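PDB 1Z08: Ras-related protein Rab-21 from Homo sapiens, which belongs to the Rab branch of the Ras-like small GTPases and is modelled with phosphoaminophosphonic acid-guanylate ester and a magnesium ion. Local coordinates for residues A[88-91]-A[92-95]. The protein carries 1 engineered substitution. Residues are numbered along the deposited sequence; the frame is centred on the assembly and turned at random.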
ATOM      1  N   ILE A  88       7.156  -7.682   7.036  1.00 11.44           N
ATOM      2  CA  ILE A  88       8.614  -7.908   6.985  1.00 12.09           C
ATOM      3  C   ILE A  88       9.070  -9.146   7.766  1.00 12.31           C
ATOM      4  O   ILE A  88      10.181  -9.639   7.555  1.00 12.42           O
ATOM      5  CB  ILE A  88       9.454  -6.671   7.428  1.00 11.98           C
ATOM      6  CG1 ILE A  88       9.239  -6.347   8.915  1.00 12.09           C
ATOM      7  CG2 ILE A  88       9.181  -5.473   6.518  1.00 11.73           C
ATOM      8  CD1 ILE A  88      10.458  -5.749   9.590  1.00 12.36           C
ATOM      9  N   THR A  89       8.214  -9.631   8.665  1.00 12.79           N
ATOM     10  CA  THR A  89       8.491 -10.835   9.452  1.00 13.56           C
ATOM     11  C   THR A  89       7.967 -12.102   8.772  1.00 14.07           C
ATOM     12  O   THR A  89       8.178 -13.213   9.266  1.00 14.27           O
ATOM     13  CB  THR A  89       7.874 -10.750  10.880  1.00 13.52           C
ATOM     14  OG1 THR A  89       6.448 -10.911  10.804  1.00 13.51           O
ATOM     15  CG2 THR A  89       8.208  -9.421  11.544  1.00 13.59           C
ATOM     16  N   ASP A  90       7.283 -11.935   7.642  1.00 14.47           N
ATOM     17  CA  ASP A  90       6.638 -13.053   6.960  1.00 15.06           C
ATOM     18  C   ASP A  90       7.071 -13.133   5.496  1.00 15.16           C
ATOM     19  O   ASP A  90       6.618 -12.342   4.662  1.00 15.32           O
ATOM     20  CB  ASP A  90       5.113 -12.930   7.078  1.00 15.35           C
ATOM     21  CG  ASP A  90       4.388 -14.196   6.655  1.00 16.81           C
ATOM     22  OD1 ASP A  90       4.268 -14.442   5.442  1.00 17.42           O
ATOM     23  OD2 ASP A  90       3.927 -14.945   7.543  1.00 20.01           O
ATOM     24  N   GLU A  91       7.941 -14.094   5.191  1.00 15.29           N
ATOM     25  CA  GLU A  91       8.460 -14.265   3.829  1.00 15.72           C
ATOM     26  C   GLU A  91       7.366 -14.588   2.807  1.00 15.70           C
ATOM     27  O   GLU A  91       7.386 -14.065   1.691  1.00 15.85           O
ATOM     28  CB  GLU A  91       9.575 -15.324   3.795  1.00 15.75           C
ATOM     29  CG  GLU A  91      10.019 -15.758   2.392  1.00 16.67           C
ATOM     30  CD  GLU A  91      10.785 -14.687   1.611  1.00 17.79           C
ATOM     31  OE1 GLU A  91      10.947 -13.548   2.101  1.00 18.27           O
ATOM     32  OE2 GLU A  91      11.229 -14.998   0.487  1.00 18.71           O
ATOM     33  N   ASP A  92       6.418 -15.439   3.196  1.00 15.98           N
ATOM     34  CA  ASP A  92       5.292 -15.809   2.330  1.00 16.17           C
ATOM     35  C   ASP A  92       4.506 -14.589   1.853  1.00 15.92           C
ATOM     36  O   ASP A  92       4.088 -14.521   0.689  1.00 15.67           O
ATOM     37  CB  ASP A  92       4.352 -16.781   3.049  1.00 16.68           C
ATOM     38  CG  ASP A  92       4.950 -18.168   3.216  1.00 18.23           C
ATOM     39  OD1 ASP A  92       6.033 -18.438   2.650  1.00 20.08           O
ATOM     40  OD2 ASP A  92       4.323 -18.993   3.916  1.00 20.35           O
ATOM     41  N   SER A  93       4.318 -13.625   2.756  1.00 15.51           N
ATOM     42  CA  SER A  93       3.564 -12.414   2.449  1.00 15.32           C
ATOM     43  C   SER A  93       4.269 -11.561   1.394  1.00 15.42           C
ATOM     44  O   SER A  93       3.608 -10.920   0.574  1.00 15.30           O
ATOM     45  CB  SER A  93       3.280 -11.598   3.716  1.00 15.18           C
ATOM     46  OG  SER A  93       4.423 -10.892   4.162  1.00 14.29           O
ATOM     47  N   PHE A  94       5.603 -11.556   1.412  1.00 15.56           N
ATOM     48  CA  PHE A  94       6.360 -10.843   0.383  1.00 15.97           C
ATOM     49  C   PHE A  94       6.259 -11.520  -0.981  1.00 16.37           C
ATOM     50  O   PHE A  94       5.999 -10.860  -1.985  1.00 16.38           O
ATOM     51  CB  PHE A  94       7.836 -10.663   0.751  1.00 15.72           C
ATOM     52  CG  PHE A  94       8.684 -10.218  -0.413  1.00 15.76           C
ATOM     53  CD1 PHE A  94       8.528  -8.943  -0.956  1.00 15.23           C
ATOM     54  CD2 PHE A  94       9.605 -11.085  -0.993  1.00 16.00           C
ATOM     55  CE1 PHE A  94       9.287  -8.535  -2.049  1.00 16.01           C
ATOM     56  CE2 PHE A  94      10.375 -10.683  -2.087  1.00 16.23           C
ATOM     57  CZ  PHE A  94      10.216  -9.411  -2.614  1.00 15.66           C
ATOM     58  N   GLN A  95       6.477 -12.831  -1.013  1.00 16.92           N
ATOM     59  CA  GLN A  95       6.453 -13.569  -2.271  1.00 17.60           C
ATOM     60  C   GLN A  95       5.084 -13.495  -2.956  1.00 18.04           C
ATOM     61  O   GLN A  95       5.000 -13.541  -4.184  1.00 18.20           O
ATOM     62  CB  GLN A  95       6.915 -15.020  -2.070  1.00 17.56           C
ATOM     63  CG  GLN A  95       8.379 -15.164  -1.600  1.00 17.82           C
ATOM     64  CD  GLN A  95       9.405 -14.591  -2.579  1.00 17.97           C
ATOM     65  OE1 GLN A  95       9.171 -14.530  -3.788  1.00 17.92           O
ATOM     66  NE2 GLN A  95      10.552 -14.167  -2.052  1.00 17.73           N
TER
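D90 caps the N-terminus of helix 91-108 by turning its carboxylate back onto S93, an N-cap in the loop that leaves strand 81-87 of the Ras-like P-loop fold. With CG anti to the backbone N (chi1 -168°), OD1 accepts from S93 N at 2.8 Å, and the amide lies nearly on the extension of the CG-OD1 bond. S93 donates a second time, through its hydroxyl: OG donates to D90 O over 2.7 Å, tilted 18° from the carbonyl plane. S93 thus donates twice to D90, from its amide to the carboxylate and from its hydroxyl to the main-chain carbonyl. The same OG also bonds to D87 N at the end of the strand, tying strand, turn and helix together, while the S93 side chain touches V17. The helix end would probably favour the negative charge of D90.

E91 and Q95, one helical turn apart, form a second side-chain link, their carboxylate and amide planes 56° apart. Q95 NE2 reaches E91 OE2 at 2.8 Å, coming from above the carboxylate plane. Both chains bend at chi2 to bring these ends together, and NE2 has a further partner in E133 of helix 131-140. Between them in sequence, F94 runs alongside E91 and points the same way; its ring packs edge-to-face with that of Y86, and the side chain touches E133 and A134 of helix 131-140. The E91 carboxylate is inclined to that ring, and OE1 comes no closer than 4.2 Å to F94 CD2.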